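Local coordinates for MATE family efflux transporter (Vibrio cholerae, PDB 6IDP), which probably exports drugs and other toxic compounds across the bacterial membrane as a MATE-family multidrug transporter whose conformational change depends on protons, at residues Val169-Phe181 with Ala192-Ile204; Gly62-Val74 with Ala232-Gln244. All coordinates share one frame; numbering follows the deposited sequence.

Contact 1: Val169-Phe181 with Ala192-Ile204; sequences VTSVLNLILDPIF and AAIATIIAFGVGI. With OLC ((2R)-2,3-dihydroxypropyl (9Z)-octadec-9-enoate), chain O; OLC ((2R)-2,3-dihydroxypropyl (9Z)-octadec-9-enoate), chain B.
Thr170 opens the contact with its methyl group: Thr170 CG2 lies 3.4 Å from Ala199 O and also rests against the bare CA of Gly203. Its hydroxyl sits between the backbone N and the carbonyl carbon (chi1 59°), from where OG1 bonds back to Leu166 O one turn earlier and faces the edge of the Phe200 ring. Leu173 follows, Leu173 CD2 meeting Val202 CG2 at 3.7 Å with the two side chains at about a right angle. Asn174 supplies the direct polar link. With CG anti to the backbone N (chi1 -158°), its amide reaches over Ala195, and Asn174 ND2 donates to Thr196 OG1 at 3.2 Å in a nearly straight bond (165°) close to the amide plane. Monoolein tails lie beside this ND2 and against the Phe200 ring. Leu177 returns to apolar packing, CB on Ala195 and CD1 on Ile198 CG2. Asp178 stays buried, its OD1 3.5 Å from Ala195 CB; a water within hydrogen-bonding distance of Asp178 OD1 and of Ala192 O (2.8 Å) can join the two helices just before the kink at Pro179. Phe181 closes the row. Ile194 CG2 sits over one face of the Phe181 ring in a CH-pi contact, 4.0 Å from the centroid, while Phe181 CZ meets Ile198 CD1 at 3.5 Å. The result is a roughly antiparallel helical hairpin, small alanines holding the axes 8.2 Å apart. Helix 5-39 covers Asn174 and Asp178 through Phe31, with Asp35 close to Asp178, whereas helix 124-156 packs against Ile194 and Phe200.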
loop_
_atom_site.group_PDB
_atom_site.type_symbol
_atom_site.label_atom_id
_atom_site.label_comp_id
_atom_site.label_asym_id
_atom_site.label_seq_id
_atom_site.Cartn_x
_atom_site.Cartn_y
_atom_site.Cartn_z
ATOM N N VAL A 169 6.010 14.042 -9.908
ATOM C CA VAL A 169 6.774 14.245 -11.134
ATOM C C VAL A 169 6.682 13.042 -12.071
ATOM O O VAL A 169 6.410 13.195 -13.261
ATOM C CB VAL A 169 8.255 14.539 -10.827
ATOM C CG1 VAL A 169 9.069 14.578 -12.111
ATOM C CG2 VAL A 169 8.382 15.853 -10.072
ATOM N N THR A 170 6.897 11.845 -11.532
ATOM C CA THR A 170 6.848 10.637 -12.347
ATOM C C THR A 170 5.426 10.345 -12.832
ATOM O O THR A 170 5.239 9.802 -13.920
ATOM C CB THR A 170 7.395 9.411 -11.585
ATOM O OG1 THR A 170 6.631 9.204 -10.391
ATOM C CG2 THR A 170 8.862 9.618 -11.221
ATOM N N SER A 171 4.431 10.712 -12.027
ATOM C CA SER A 171 3.030 10.542 -12.410
ATOM C C SER A 171 2.671 11.403 -13.615
ATOM O O SER A 171 2.031 10.933 -14.554
ATOM C CB SER A 171 2.099 10.884 -11.244
ATOM O OG SER A 171 2.261 9.972 -10.175
ATOM N N VAL A 172 3.079 12.667 -13.573
ATOM C CA VAL A 172 2.840 13.591 -14.675
ATOM C C VAL A 172 3.631 13.159 -15.903
ATOM O O VAL A 172 3.103 13.130 -17.017
ATOM C CB VAL A 172 3.218 15.039 -14.296
ATOM C CG1 VAL A 172 3.416 15.894 -15.540
ATOM C CG2 VAL A 172 2.157 15.643 -13.394
ATOM N N LEU A 173 4.896 12.810 -15.688
ATOM C CA LEU A 173 5.765 12.383 -16.776
ATOM C C LEU A 173 5.219 11.127 -17.457
ATOM O O LEU A 173 5.224 11.027 -18.683
ATOM C CB LEU A 173 7.187 12.143 -16.260
ATOM C CG LEU A 173 8.288 11.958 -17.303
ATOM C CD1 LEU A 173 8.220 13.059 -18.352
ATOM C CD2 LEU A 173 9.656 11.944 -16.637
ATOM N N ASN A 174 4.732 10.178 -16.663
ATOM C CA ASN A 174 4.154 8.954 -17.209
ATOM C C ASN A 174 2.853 9.235 -17.954
ATOM O O ASN A 174 2.536 8.569 -18.941
ATOM C CB ASN A 174 3.910 7.929 -16.096
ATOM C CG ASN A 174 3.824 6.505 -16.619
ATOM O OD1 ASN A 174 3.571 6.275 -17.803
ATOM N ND2 ASN A 174 4.021 5.539 -15.729
ATOM N N LEU A 175 2.106 10.226 -17.477
ATOM C CA LEU A 175 0.854 10.624 -18.116
ATOM C C LEU A 175 1.122 11.180 -19.513
ATOM O O LEU A 175 0.412 10.862 -20.462
ATOM C CB LEU A 175 0.125 11.658 -17.253
ATOM C CG LEU A 175 -1.336 12.017 -17.556
ATOM C CD1 LEU A 175 -1.450 13.123 -18.603
ATOM C CD2 LEU A 175 -2.142 10.785 -17.961
ATOM N N ILE A 176 2.160 12.001 -19.631
ATOM C CA ILE A 176 2.531 12.607 -20.907
ATOM C C ILE A 176 3.093 11.583 -21.894
ATOM O O ILE A 176 2.747 11.594 -23.076
ATOM C CB ILE A 176 3.571 13.733 -20.710
ATOM C CG1 ILE A 176 2.988 14.855 -19.848
ATOM C CG2 ILE A 176 4.032 14.281 -22.050
ATOM C CD1 ILE A 176 3.970 15.974 -19.563
ATOM N N LEU A 177 3.957 10.699 -21.408
ATOM C CA LEU A 177 4.615 9.717 -22.267
ATOM C C LEU A 177 3.678 8.589 -22.695
ATOM O O LEU A 177 3.915 7.929 -23.708
ATOM C CB LEU A 177 5.839 9.131 -21.561
ATOM C CG LEU A 177 6.995 10.103 -21.314
ATOM C CD1 LEU A 177 8.095 9.445 -20.494
ATOM C CD2 LEU A 177 7.545 10.623 -22.632
ATOM N N ASP A 178 2.615 8.379 -21.924
ATOM C CA ASP A 178 1.693 7.269 -22.155
ATOM C C ASP A 178 1.091 7.258 -23.570
ATOM O O ASP A 178 1.273 6.281 -24.294
ATOM C CB ASP A 178 0.574 7.279 -21.102
ATOM C CG ASP A 178 0.546 6.014 -20.264
ATOM O OD1 ASP A 178 1.524 5.239 -20.318
ATOM O OD2 ASP A 178 -0.451 5.800 -19.544
ATOM N N PRO A 179 0.391 8.335 -23.984
ATOM C CA PRO A 179 -0.224 8.206 -25.312
ATOM C C PRO A 179 0.790 8.232 -26.456
ATOM O O PRO A 179 0.493 7.741 -27.545
ATOM C CB PRO A 179 -1.150 9.420 -25.382
ATOM C CG PRO A 179 -0.475 10.438 -24.542
ATOM C CD PRO A 179 0.163 9.675 -23.409
ATOM N N ILE A 180 1.968 8.797 -26.207
ATOM C CA ILE A 180 3.003 8.894 -27.231
ATOM C C ILE A 180 3.566 7.521 -27.593
ATOM O O ILE A 180 3.759 7.208 -28.768
ATOM C CB ILE A 180 4.155 9.816 -26.776
ATOM C CG1 ILE A 180 3.636 11.233 -26.528
ATOM C CG2 ILE A 180 5.274 9.832 -27.809
ATOM C CD1 ILE A 180 4.711 12.215 -26.119
ATOM N N PHE A 181 3.826 6.697 -26.585
ATOM C CA PHE A 181 4.372 5.367 -26.828
ATOM C C PHE A 181 3.285 4.367 -27.209
ATOM O O PHE A 181 3.499 3.515 -28.070
ATOM C CB PHE A 181 5.143 4.871 -25.604
ATOM C CG PHE A 181 6.530 5.437 -25.496
ATOM C CD1 PHE A 181 7.593 4.819 -26.133
ATOM C CD2 PHE A 181 6.770 6.590 -24.767
ATOM C CE1 PHE A 181 8.872 5.338 -26.040
ATOM C CE2 PHE A 181 8.047 7.114 -24.670
ATOM C CZ PHE A 181 9.098 6.488 -25.309
ATOM N N ALA A 192 2.839 1.309 -22.778
ATOM C CA ALA A 192 2.495 1.720 -21.423
ATOM C C ALA A 192 3.611 1.363 -20.446
ATOM O O ALA A 192 3.948 2.149 -19.560
ATOM C CB ALA A 192 1.189 1.078 -20.990
ATOM N N ALA A 193 4.178 0.172 -20.615
ATOM C CA ALA A 193 5.261 -0.292 -19.762
ATOM C C ALA A 193 6.532 0.513 -20.012
ATOM O O ALA A 193 7.264 0.843 -19.076
ATOM C CB ALA A 193 5.514 -1.772 -19.990
ATOM N N ILE A 194 6.788 0.822 -21.281
ATOM C CA ILE A 194 7.943 1.626 -21.664
ATOM C C ILE A 194 7.838 3.039 -21.094
ATOM O O ILE A 194 8.823 3.596 -20.607
ATOM C CB ILE A 194 8.091 1.691 -23.194
ATOM C CG1 ILE A 194 8.338 0.292 -23.756
ATOM C CG2 ILE A 194 9.215 2.636 -23.593
ATOM C CD1 ILE A 194 8.236 0.207 -25.257
ATOM N N ALA A 195 6.637 3.609 -21.143
ATOM C CA ALA A 195 6.392 4.922 -20.556
ATOM C C ALA A 195 6.659 4.901 -19.051
ATOM O O ALA A 195 7.158 5.872 -18.484
ATOM C CB ALA A 195 4.968 5.376 -20.841
ATOM N N THR A 196 6.329 3.782 -18.414
ATOM C CA THR A 196 6.556 3.615 -16.984
ATOM C C THR A 196 8.048 3.489 -16.661
ATOM O O THR A 196 8.527 4.066 -15.682
ATOM C CB THR A 196 5.807 2.381 -16.444
ATOM O OG1 THR A 196 4.402 2.527 -16.687
ATOM C CG2 THR A 196 6.040 2.219 -14.946
ATOM N N ILE A 197 8.780 2.739 -17.482
ATOM C CA ILE A 197 10.218 2.573 -17.281
ATOM C C ILE A 197 10.931 3.922 -17.336
ATOM O O ILE A 197 11.770 4.223 -16.488
ATOM C CB ILE A 197 10.846 1.626 -18.331
ATOM C CG1 ILE A 197 10.256 0.221 -18.213
ATOM C CG2 ILE A 197 12.361 1.573 -18.168
ATOM C CD1 ILE A 197 10.679 -0.726 -19.325
ATOM N N ILE A 198 10.586 4.739 -18.325
ATOM C CA ILE A 198 11.227 6.037 -18.488
ATOM C C ILE A 198 10.878 6.973 -17.334
ATOM O O ILE A 198 11.759 7.614 -16.762
ATOM C CB ILE A 198 10.835 6.691 -19.824
ATOM C CG1 ILE A 198 11.224 5.775 -20.984
ATOM C CG2 ILE A 198 11.504 8.050 -19.972
ATOM C CD1 ILE A 198 10.899 6.337 -22.345
ATOM N N ALA A 199 9.594 7.032 -16.989
ATOM C CA ALA A 199 9.122 7.859 -15.882
ATOM C C ALA A 199 9.817 7.503 -14.567
ATOM O O ALA A 199 10.407 8.365 -13.917
ATOM C CB ALA A 199 7.615 7.724 -15.732
ATOM N N PHE A 200 9.741 6.232 -14.181
ATOM C CA PHE A 200 10.394 5.761 -12.965
ATOM C C PHE A 200 11.911 5.863 -13.076
ATOM O O PHE A 200 12.606 6.025 -12.072
ATOM C CB PHE A 200 9.993 4.318 -12.661
ATOM C CG PHE A 200 8.611 4.179 -12.090
ATOM C CD1 PHE A 200 7.949 5.271 -11.552
ATOM C CD2 PHE A 200 7.977 2.949 -12.085
ATOM C CE1 PHE A 200 6.675 5.134 -11.024
ATOM C CE2 PHE A 200 6.708 2.806 -11.554
ATOM C CZ PHE A 200 6.059 3.898 -11.023
ATOM N N GLY A 201 12.418 5.761 -14.301
ATOM C CA GLY A 201 13.843 5.875 -14.549
ATOM C C GLY A 201 14.337 7.280 -14.273
ATOM O O GLY A 201 15.407 7.472 -13.690
ATOM N N VAL A 202 13.553 8.265 -14.700
ATOM C CA VAL A 202 13.862 9.664 -14.438
ATOM C C VAL A 202 13.825 9.937 -12.936
ATOM O O VAL A 202 14.653 10.681 -12.410
ATOM C CB VAL A 202 12.883 10.601 -15.173
ATOM C CG1 VAL A 202 13.032 12.036 -14.687
ATOM C CG2 VAL A 202 13.111 10.524 -16.672
ATOM N N GLY A 203 12.871 9.313 -12.250
ATOM C CA GLY A 203 12.779 9.427 -10.807
ATOM C C GLY A 203 14.017 8.887 -10.117
ATOM O O GLY A 203 14.515 9.483 -9.162
ATOM N N ILE A 204 14.517 7.756 -10.604
ATOM C CA ILE A 204 15.713 7.142 -10.041
ATOM C C ILE A 204 16.934 8.026 -10.273
ATOM O O ILE A 204 17.749 8.228 -9.371
ATOM C CB ILE A 204 15.965 5.744 -10.639
ATOM C CG1 ILE A 204 14.934 4.750 -10.104
ATOM C CG2 ILE A 204 17.370 5.257 -10.309
ATOM C CD1 ILE A 204 15.117 3.343 -10.623
HETATM C C18 OLC O . 3.265 5.140 -12.527
HETATM C C17 OLC O . 2.297 4.107 -11.990
HETATM C C16 OLC O . 2.936 2.736 -11.989
HETATM C C15 OLC O . 2.335 1.909 -10.874
HETATM C C14 OLC O . 3.273 0.777 -10.515
HETATM C C18 OLC B . 6.898 5.397 -7.511
HETATM C C10 OLC B . 2.487 1.610 -3.539
HETATM C C9 OLC B . 2.091 1.962 -2.298
HETATM C C17 OLC B . 6.897 4.101 -6.730
HETATM C C11 OLC B . 3.690 0.714 -3.732
HETATM C C8 OLC B . 2.846 1.466 -1.085
HETATM C C16 OLC B . 6.930 2.930 -7.689
HETATM C C12 OLC B . 4.034 0.628 -5.204
HETATM C C15 OLC B . 6.193 1.748 -7.093
HETATM C C13 OLC B . 4.100 2.021 -5.792
HETATM C C14 OLC B . 4.699 1.970 -7.182
HETATM O O HOH W 1 1.895 3.249 -18.021
#

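Contact 2: Gly62-Val74 with Ala232-Gln244; sequences GIQVGLGIATTAV and ALGHIMGPAMLSQ. With OLC ((2R)-2,3-dihydroxypropyl (9Z)-octadec-9-enoate), chain B.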
loop_
_atom_site.group_PDB
_atom_site.type_symbol
_atom_site.label_atom_id
_atom_site.label_comp_id
_atom_site.label_asym_id
_atom_site.label_seq_id
_atom_site.Cartn_x
_atom_site.Cartn_y
_atom_site.Cartn_z
ATOM N N GLY A 62 3.570 -6.531 -3.126
ATOM C CA GLY A 62 3.603 -7.079 -1.782
ATOM C C GLY A 62 5.017 -7.300 -1.277
ATOM O O GLY A 62 5.297 -7.137 -0.089
ATOM N N ILE A 63 5.913 -7.665 -2.186
ATOM C CA ILE A 63 7.304 -7.911 -1.834
ATOM C C ILE A 63 8.056 -6.607 -1.567
ATOM O O ILE A 63 8.749 -6.482 -0.557
ATOM C CB ILE A 63 8.019 -8.713 -2.940
ATOM C CG1 ILE A 63 7.592 -10.182 -2.881
ATOM C CG2 ILE A 63 9.529 -8.597 -2.806
ATOM C CD1 ILE A 63 8.103 -11.020 -4.033
ATOM N N GLN A 64 7.901 -5.632 -2.457
ATOM C CA GLN A 64 8.621 -4.371 -2.321
ATOM C C GLN A 64 8.100 -3.550 -1.138
ATOM O O GLN A 64 8.862 -2.813 -0.510
ATOM C CB GLN A 64 8.543 -3.555 -3.619
ATOM C CG GLN A 64 7.230 -2.826 -3.856
ATOM C CD GLN A 64 7.201 -2.112 -5.193
ATOM O OE1 GLN A 64 7.303 -2.739 -6.248
ATOM N NE2 GLN A 64 7.063 -0.795 -5.156
ATOM N N VAL A 65 6.813 -3.682 -0.829
ATOM C CA VAL A 65 6.245 -2.980 0.317
ATOM C C VAL A 65 6.773 -3.598 1.611
ATOM O O VAL A 65 7.152 -2.881 2.537
ATOM C CB VAL A 65 4.702 -3.004 0.301
ATOM C CG1 VAL A 65 4.143 -2.581 1.651
ATOM C CG2 VAL A 65 4.178 -2.085 -0.791
ATOM N N GLY A 66 6.815 -4.927 1.654
ATOM C CA GLY A 66 7.382 -5.644 2.782
ATOM C C GLY A 66 8.810 -5.234 3.104
ATOM O O GLY A 66 9.172 -5.103 4.274
ATOM N N LEU A 67 9.623 -5.024 2.072
ATOM C CA LEU A 67 10.997 -4.570 2.273
ATOM C C LEU A 67 11.031 -3.103 2.690
ATOM O O LEU A 67 11.870 -2.701 3.498
ATOM C CB LEU A 67 11.835 -4.780 1.008
ATOM C CG LEU A 67 13.286 -4.288 1.078
ATOM C CD1 LEU A 67 14.015 -4.889 2.277
ATOM C CD2 LEU A 67 14.034 -4.596 -0.209
ATOM N N GLY A 68 10.122 -2.307 2.137
ATOM C CA GLY A 68 10.023 -0.902 2.500
ATOM C C GLY A 68 9.670 -0.714 3.967
ATOM O O GLY A 68 10.220 0.159 4.645
ATOM N N ILE A 69 8.750 -1.540 4.453
ATOM C CA ILE A 69 8.359 -1.522 5.858
ATOM C C ILE A 69 9.547 -1.892 6.761
ATOM O O ILE A 69 9.780 -1.248 7.782
ATOM C CB ILE A 69 7.171 -2.482 6.112
ATOM C CG1 ILE A 69 5.910 -1.965 5.407
ATOM C CG2 ILE A 69 6.912 -2.652 7.601
ATOM C CD1 ILE A 69 4.703 -2.886 5.526
ATOM N N ALA A 70 10.307 -2.914 6.369
ATOM C CA ALA A 70 11.480 -3.338 7.136
ATOM C C ALA A 70 12.568 -2.269 7.123
ATOM O O ALA A 70 13.204 -1.999 8.145
ATOM C CB ALA A 70 12.028 -4.650 6.589
ATOM N N THR A 71 12.777 -1.678 5.952
ATOM C CA THR A 71 13.759 -0.620 5.771
ATOM C C THR A 71 13.489 0.568 6.686
ATOM O O THR A 71 14.390 1.066 7.354
ATOM C CB THR A 71 13.777 -0.135 4.310
ATOM O OG1 THR A 71 14.068 -1.239 3.447
ATOM C CG2 THR A 71 14.823 0.953 4.117
ATOM N N THR A 72 12.240 1.015 6.715
ATOM C CA THR A 72 11.866 2.185 7.497
ATOM C C THR A 72 12.023 1.932 8.994
ATOM O O THR A 72 12.572 2.763 9.712
ATOM C CB THR A 72 10.414 2.618 7.194
ATOM O OG1 THR A 72 10.365 3.229 5.899
ATOM C CG2 THR A 72 9.926 3.614 8.225
ATOM N N ALA A 73 11.560 0.774 9.453
ATOM C CA ALA A 73 11.603 0.440 10.871
ATOM C C ALA A 73 13.030 0.279 11.404
ATOM O O ALA A 73 13.362 0.795 12.470
ATOM C CB ALA A 73 10.802 -0.826 11.132
ATOM N N VAL A 74 13.873 -0.436 10.669
ATOM C CA VAL A 74 15.208 -0.744 11.163
ATOM C C VAL A 74 16.149 0.454 11.042
ATOM O O VAL A 74 16.907 0.749 11.968
ATOM C CB VAL A 74 15.812 -1.954 10.428
ATOM C CG1 VAL A 74 17.225 -2.227 10.919
ATOM C CG2 VAL A 74 14.936 -3.179 10.638
ATOM N N ALA A 232 17.938 -8.715 11.089
ATOM C CA ALA A 232 17.145 -7.591 11.573
ATOM C C ALA A 232 16.097 -7.184 10.541
ATOM O O ALA A 232 14.929 -6.987 10.876
ATOM C CB ALA A 232 18.045 -6.412 11.916
ATOM N N LEU A 233 16.518 -7.061 9.287
ATOM C CA LEU A 233 15.600 -6.700 8.212
ATOM C C LEU A 233 14.560 -7.798 7.994
ATOM O O LEU A 233 13.369 -7.519 7.864
ATOM C CB LEU A 233 16.367 -6.430 6.916
ATOM C CG LEU A 233 17.202 -5.146 6.874
ATOM C CD1 LEU A 233 18.128 -5.139 5.664
ATOM C CD2 LEU A 233 16.302 -3.914 6.871
ATOM N N GLY A 234 15.022 -9.046 7.973
ATOM C CA GLY A 234 14.161 -10.188 7.714
ATOM C C GLY A 234 13.091 -10.413 8.766
ATOM O O GLY A 234 12.003 -10.901 8.455
ATOM N N HIS A 235 13.403 -10.059 10.009
ATOM C CA HIS A 235 12.462 -10.188 11.118
ATOM C C HIS A 235 11.184 -9.385 10.887
ATOM O O HIS A 235 10.111 -9.758 11.364
ATOM C CB HIS A 235 13.118 -9.745 12.427
ATOM C CG HIS A 235 12.174 -9.699 13.589
ATOM N ND1 HIS A 235 11.657 -10.836 14.173
ATOM C CD2 HIS A 235 11.650 -8.653 14.272
ATOM C CE1 HIS A 235 10.856 -10.491 15.167
ATOM N NE2 HIS A 235 10.835 -9.174 15.248
ATOM N N ILE A 236 11.307 -8.276 10.166
ATOM C CA ILE A 236 10.157 -7.437 9.857
ATOM C C ILE A 236 9.566 -7.831 8.512
ATOM O O ILE A 236 8.356 -7.996 8.371
ATOM C CB ILE A 236 10.528 -5.940 9.808
ATOM C CG1 ILE A 236 11.312 -5.523 11.055
ATOM C CG2 ILE A 236 9.278 -5.093 9.631
ATOM C CD1 ILE A 236 10.449 -5.256 12.265
ATOM N N MET A 237 10.446 -7.989 7.530
ATOM C CA MET A 237 10.055 -8.211 6.146
ATOM C C MET A 237 9.259 -9.496 5.939
ATOM O O MET A 237 8.309 -9.523 5.152
ATOM C CB MET A 237 11.301 -8.222 5.262
ATOM C CG MET A 237 11.029 -8.544 3.809
ATOM S SD MET A 237 12.520 -8.423 2.815
ATOM C CE MET A 237 13.666 -9.353 3.828
ATOM N N GLY A 238 9.652 -10.557 6.637
ATOM C CA GLY A 238 8.945 -11.825 6.570
ATOM C C GLY A 238 7.463 -11.699 6.879
ATOM O O GLY A 238 6.628 -11.914 6.002
ATOM N N PRO A 239 7.127 -11.355 8.135
ATOM C CA PRO A 239 5.733 -11.152 8.546
ATOM C C PRO A 239 5.024 -10.058 7.748
ATOM O O PRO A 239 3.823 -10.168 7.502
ATOM C CB PRO A 239 5.860 -10.747 10.018
ATOM C CG PRO A 239 7.137 -11.362 10.464
ATOM C CD PRO A 239 8.053 -11.272 9.279
ATOM N N ALA A 240 5.757 -9.020 7.353
ATOM C CA ALA A 240 5.164 -7.910 6.613
ATOM C C ALA A 240 4.726 -8.343 5.219
ATOM O O ALA A 240 3.698 -7.890 4.717
ATOM C CB ALA A 240 6.140 -6.747 6.524
ATOM N N MET A 241 5.512 -9.216 4.595
ATOM C CA MET A 241 5.156 -9.773 3.294
ATOM C C MET A 241 3.903 -10.631 3.380
ATOM O O MET A 241 3.035 -10.562 2.510
ATOM C CB MET A 241 6.304 -10.605 2.729
ATOM C CG MET A 241 7.387 -9.800 2.047
ATOM S SD MET A 241 8.606 -10.883 1.283
ATOM C CE MET A 241 9.792 -9.686 0.685
ATOM N N LEU A 242 3.827 -11.448 4.427
ATOM C CA LEU A 242 2.662 -12.291 4.663
ATOM C C LEU A 242 1.391 -11.461 4.785
ATOM O O LEU A 242 0.324 -11.879 4.338
ATOM C CB LEU A 242 2.855 -13.131 5.925
ATOM C CG LEU A 242 3.389 -14.548 5.732
ATOM C CD1 LEU A 242 3.540 -15.238 7.075
ATOM C CD2 LEU A 242 2.459 -15.333 4.822
ATOM N N SER A 243 1.513 -10.284 5.390
ATOM C CA SER A 243 0.370 -9.400 5.583
ATOM C C SER A 243 -0.172 -8.876 4.257
ATOM O O SER A 243 -1.356 -8.570 4.143
ATOM C CB SER A 243 0.745 -8.230 6.491
ATOM O OG SER A 243 1.011 -8.677 7.807
ATOM N N GLN A 244 0.703 -8.770 3.262
ATOM C CA GLN A 244 0.298 -8.318 1.937
ATOM C C GLN A 244 -0.427 -9.431 1.191
ATOM O O GLN A 244 -1.177 -9.180 0.252
ATOM C CB GLN A 244 1.514 -7.849 1.133
ATOM C CG GLN A 244 2.372 -6.820 1.850
ATOM C CD GLN A 244 1.620 -5.536 2.140
ATOM O OE1 GLN A 244 0.863 -5.046 1.305
ATOM N NE2 GLN A 244 1.825 -4.988 3.330
HETATM C C18 OLC B . 6.898 5.397 -7.511
HETATM C C10 OLC B . 2.487 1.610 -3.539
HETATM C C9 OLC B . 2.091 1.962 -2.298
HETATM C C17 OLC B . 6.897 4.101 -6.730
HETATM C C11 OLC B . 3.690 0.714 -3.732
HETATM C C8 OLC B . 2.846 1.466 -1.085
HETATM C C16 OLC B . 6.930 2.930 -7.689
HETATM C C12 OLC B . 4.034 0.628 -5.204
HETATM C C15 OLC B . 6.193 1.748 -7.093
HETATM C C13 OLC B . 4.100 2.021 -5.792
HETATM C C14 OLC B . 4.699 1.970 -7.182
#
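Met241 leaves its backbone with CG anti to the carbonyl carbon (chi1 -82°) and then runs fully extended, which carries Met241 CE to 3.6 Å from Ile63 O and onto Ile63 CG2. Met237 takes the other course: CG anti to the backbone N (chi1 176°) and a trans chi2 carry Met237 SD alongside Leu67, 3.9 Å from Leu67 CD1, and the bend about the CG-SD bond turns only CE. Gly66 packs against the same helix face, Gly66 CA being 4.7 Å from Met241 CA and in contact with Ala240 CB. Gly62 repeats the arrangement one turn earlier, Gly62 O being 3.5 Å from Gln244 CG; the amide end of this poorly ordered glutamine lies across Val65 CG1. One turn beyond Gly66, Ala70 is the small residue: Ala70 CB is 3.4 Å from Leu233 O and packs on Ile236 CB and Met237 CB. Ile236 also sends CG2 against Ile69 CG2. Val74 ends the row, Val74 CG2 lying 3.8 Å from Ala232 O and next to Leu233 CD2. Gly62, Gly66 and Ala70, spaced four apart, make a small-residue face along helix 54-80, and the axes, at 141°, approach to 7.9 Å. Thr71 keeps its hydroxyl within its own helix, Thr71 OG1 donating to Leu67 O at 2.6 Å from above the carbonyl plane. With no hydrogen bond between the segments, this join of two membrane helices rests on apolar fit, and Gly62 O, Ile63 O, Gly66 O and Leu233 O, which the partner's carbon groups touch, each accept a bond within their own helix.

In the fold
Contact 1 pairs helices 161-184 and 189-213, neighbours in sequence, whereas contact 2 brings together helices 54-80 and 226-259 across 157 intervening residues, so the first is nested within the chain loop closed by the second. Their centres are 27 Å apart, and their nearest atoms, about 7 Å apart, do not touch. One monoolein molecule (OLC, chain B) spans this interval: its tail touches the aromatic Phe200 of contact 1, C18 being 3.5 Å from Phe200 CE1, and the amide of Gln64 in contact 2, C15 being 3.3 Å from Gln64 NE2. Buried Asp178 belongs to contact 1 and could be connected with the proton-dependent conformational change of this transporter.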